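Local coordinates for protein fiber (Bovine adenovirus 4, PDB 4UE0) that forms the virion fibre, whose trimeric head domain is the part described, and probably mediates attachment of the virus to host cells, at residues S104-P107 with N108-V111; T75-L78 with P79-I83. All coordinates share one frame; numbering follows the deposited sequence.

Interactions 1 and 2 meet at one end of the head domain, about 10 Å apart between centres and on the same side of the chain's centre. Interaction 2 comes first along the chain, in the hairpin that joins strands 70-77 and 83-93 of one antiparallel sheet. Interaction 1 follows in the loop between strand 96-101 of that sheet and strand 114-120 of the other. The side-chain amide of Gln76 joins them, accepting from Glu106 N and donating to Ile109 O, so strand 70-77, outermost in its sheet within the chain, is tied to the loop. Both contacts also touch the second subunit of the trimer.

Interaction 1 (S104-P107 with N108-V111); sequences SLEP and NIMV
Leu105 and Val111 close the base of a loop whose apex is a type II beta turn from Glu106 to Ile109. The packed end is this base: Leu105 CD1 meets Val111 CG2 at 4.2 Å, both residues are buried, and Gln76 of strand 70-77 touches both, with Tyr86 and Cys74 adding to the cover. One step outward, Ile109 CD1 lies 3.9 Å from Glu106 CB. Ile109 reaches it because CG1 stands anti to the carbonyl carbon (chi1 -64°) and the chain then runs extended. In the conformer described, the Glu106 chain bends at chi2 and takes its carboxylate away from this contact.

The apex is looser and faces solvent. No hydrogen bond closes the turn, since Glu106 O and Ile109 N stand 3.8 Å apart. Its backbone angles define it, with Pro107 and Asn108 at the two central positions and Asn108 taking a positive phi of 65°, as the third residue of a type II turn does, while the Gln76 amide bridges Glu106 N and Ile109 O at its ends. A backbone hydrogen bond joins Asn108 to Pro45. At the exposed tip, Asn108 leans back over the preceding peptide, bringing OD1 to 3.7 Å from Pro107 CB.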
# COMPACT_ATOMS: atom_id res chain seq x y z
N SER A 104 -12.19 -6.56 15.69
CA SER A 104 -12.92 -7.54 14.90
C SER A 104 -13.37 -6.96 13.57
O SER A 104 -13.87 -5.85 13.48
CB SER A 104 -14.10 -8.09 15.70
OG SER A 104 -15.06 -7.09 15.99
N LEU A 105 -13.22 -7.76 12.53
CA LEU A 105 -13.66 -7.35 11.20
C LEU A 105 -15.20 -7.40 11.11
O LEU A 105 -15.88 -8.13 11.83
CB LEU A 105 -13.04 -8.27 10.15
CG LEU A 105 -11.52 -8.28 10.10
CD1 LEU A 105 -11.05 -9.33 9.10
CD2 LEU A 105 -10.99 -6.94 9.69
N GLU A 106 -15.76 -6.56 10.24
CA GLU A 106 -17.18 -6.62 9.94
C GLU A 106 -17.46 -7.79 9.00
O GLU A 106 -16.83 -7.89 7.94
CB GLU A 106 -17.66 -5.35 9.24
CG GLU A 106 -17.42 -4.09 10.03
CD GLU A 106 -18.27 -4.02 11.27
OE1 GLU A 106 -19.45 -4.44 11.23
OE2 GLU A 106 -17.77 -3.53 12.30
N PRO A 107 -18.42 -8.65 9.33
CA PRO A 107 -18.74 -9.72 8.40
C PRO A 107 -19.27 -9.21 7.05
O PRO A 107 -20.02 -8.25 7.00
CB PRO A 107 -19.87 -10.48 9.13
CG PRO A 107 -19.74 -10.13 10.58
CD PRO A 107 -19.24 -8.72 10.56
N ASN A 108 -18.91 -9.92 5.99
CA ASN A 108 -19.53 -9.75 4.67
C ASN A 108 -19.27 -8.39 4.02
O ASN A 108 -20.03 -7.93 3.19
CB ASN A 108 -21.03 -10.08 4.72
CG ASN A 108 -21.28 -11.43 5.37
OD1 ASN A 108 -22.07 -11.56 6.32
ND2 ASN A 108 -20.55 -12.42 4.90
N ILE A 109 -18.15 -7.78 4.40
CA ILE A 109 -17.68 -6.57 3.79
C ILE A 109 -16.23 -6.80 3.36
O ILE A 109 -15.42 -7.33 4.12
CB ILE A 109 -17.76 -5.37 4.77
CG1 ILE A 109 -19.21 -5.09 5.13
CG2 ILE A 109 -17.06 -4.15 4.16
CD1 ILE A 109 -19.38 -3.93 6.08
N MET A 110 -15.89 -6.39 2.15
CA MET A 110 -14.56 -6.60 1.65
C MET A 110 -13.50 -5.86 2.48
O MET A 110 -13.70 -4.72 2.87
CB MET A 110 -14.46 -6.12 0.19
CG MET A 110 -13.25 -6.67 -0.54
SD MET A 110 -13.30 -8.45 -0.89
CE MET A 110 -14.60 -8.48 -2.12
N VAL A 111 -12.37 -6.51 2.69
CA VAL A 111 -11.19 -5.94 3.35
C VAL A 111 -10.19 -5.64 2.25
O VAL A 111 -9.94 -6.50 1.39
CB VAL A 111 -10.58 -6.92 4.36
CG1 VAL A 111 -9.34 -6.35 5.00
CG2 VAL A 111 -11.59 -7.30 5.44

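Interaction 2 (T75-L78 with P79-I83)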
# COMPACT_ATOMS: atom_id res chain seq x y z
N THR A 75 -8.46 -1.74 5.43
CA THR A 75 -9.71 -1.05 5.72
C THR A 75 -10.91 -1.89 5.30
O THR A 75 -10.82 -2.79 4.48
CB THR A 75 -9.81 0.32 5.02
OG1 THR A 75 -9.95 0.15 3.60
CG2 THR A 75 -8.61 1.22 5.35
N GLN A 76 -12.04 -1.51 5.89
CA GLN A 76 -13.36 -1.88 5.37
C GLN A 76 -14.23 -0.62 5.27
O GLN A 76 -14.10 0.30 6.08
CB GLN A 76 -14.09 -2.86 6.28
CG GLN A 76 -13.46 -4.24 6.33
CD GLN A 76 -14.23 -5.14 7.25
OE1 GLN A 76 -14.39 -4.84 8.44
NE2 GLN A 76 -14.75 -6.24 6.73
N GLN A 77 -15.08 -0.59 4.26
CA GLN A 77 -16.05 0.47 4.06
C GLN A 77 -17.39 -0.01 4.56
O GLN A 77 -17.93 -0.99 4.05
CB GLN A 77 -16.12 0.83 2.59
CG GLN A 77 -17.13 1.91 2.27
CD GLN A 77 -17.07 2.37 0.86
OE1 GLN A 77 -16.01 2.62 0.33
NE2 GLN A 77 -18.22 2.54 0.24
N LEU A 78 -17.87 0.66 5.60
CA LEU A 78 -19.09 0.25 6.28
C LEU A 78 -20.31 0.68 5.47
O LEU A 78 -20.21 1.50 4.57
CB LEU A 78 -19.12 0.83 7.68
CG LEU A 78 -18.32 0.09 8.74
CD1 LEU A 78 -17.28 -0.90 8.25
CD2 LEU A 78 -17.67 1.10 9.67
N PRO A 79 -21.47 0.10 5.78
CA PRO A 79 -22.64 0.43 4.97
C PRO A 79 -22.99 1.93 4.90
O PRO A 79 -23.52 2.37 3.87
CB PRO A 79 -23.76 -0.34 5.67
CG PRO A 79 -23.06 -1.51 6.29
CD PRO A 79 -21.75 -0.96 6.76
N ASP A 80 -22.69 2.69 5.96
CA ASP A 80 -22.89 4.15 6.00
C ASP A 80 -21.75 4.94 5.34
O ASP A 80 -21.70 6.17 5.46
CB ASP A 80 -23.10 4.62 7.45
CG ASP A 80 -21.89 4.38 8.36
OD1 ASP A 80 -20.82 3.96 7.86
OD2 ASP A 80 -22.02 4.62 9.59
N LYS A 81 -20.83 4.22 4.69
CA LYS A 81 -19.70 4.76 3.94
C LYS A 81 -18.55 5.26 4.81
O LYS A 81 -17.57 5.76 4.30
CB LYS A 81 -20.10 5.86 2.93
CG LYS A 81 -21.36 5.59 2.13
CD LYS A 81 -21.15 4.55 1.05
CE LYS A 81 -20.65 5.19 -0.24
NZ LYS A 81 -21.73 5.86 -1.02
N THR A 82 -18.66 5.12 6.13
CA THR A 82 -17.51 5.36 6.98
C THR A 82 -16.45 4.27 6.74
O THR A 82 -16.78 3.14 6.34
CB THR A 82 -17.86 5.39 8.48
OG1 THR A 82 -18.41 4.14 8.85
CG2 THR A 82 -18.86 6.49 8.78
N ILE A 83 -15.20 4.62 6.97
CA ILE A 83 -14.07 3.71 6.76
C ILE A 83 -13.46 3.34 8.09
O ILE A 83 -13.11 4.21 8.87
CB ILE A 83 -13.00 4.37 5.87
CG1 ILE A 83 -13.61 4.86 4.54
CG2 ILE A 83 -11.88 3.38 5.62
CD1 ILE A 83 -14.28 3.75 3.73
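The amide of Gln77 and the carboxylate of Asp80 are the flat groups of this hairpin. Lys81 lies beside the amide, its CE 3.6 Å from Gln77 NE2 and raised toward one face. Ile83 CD1 sits on that same side of the amide plane, nearer its CG end, and meets Gln77 CB at 3.6 Å. Extended, with CG anti to the backbone N (chi1 178°), Gln77 runs alongside the bent Lys81 chain. Leu78 CB lies on one face of the carboxylate, 3.6 Å from Asp80 OD1. From the opposite face Thr82 N donates to Asp80 OD1 at 3.0 Å, making an Asx turn. In the conformer described, Thr82 OG1 also donates to Asp80 OD1, from the syn side and close to the plane, at 2.6 Å.

The backbone is a worked case of a type I turn followed by a G1-type beta bulge, linking strands 70-77 and 83-93. Lys81 N donates to Leu78 O (2.8 Å), approaching from well above the carbonyl plane, whereas Leu78 N meets Thr82 O almost straight, also at 2.8 Å. Lys81 supplies the positive phi (77°) of the bulge. Beyond it, Gln77 and Ile83 form an antiparallel non-hydrogen-bonded pair with their side chains on one face of the sheet, and Ile83 CG2 reaches back to Thr75 CB at 3.7 Å. The second subunit covers part of this face: its Ser102 packs on Gln77 and Lys81, and its Tyr71 hydroxyl bonds to Thr75 OG1.

Chemically, the Thr82 N bond holds Asp80 against Thr82, joined in this conformer by the OG1 bond, and with the two backbone bonds it gives the exposed end of the hairpin a defined shape; such donors would probably favour an ionised Asp80.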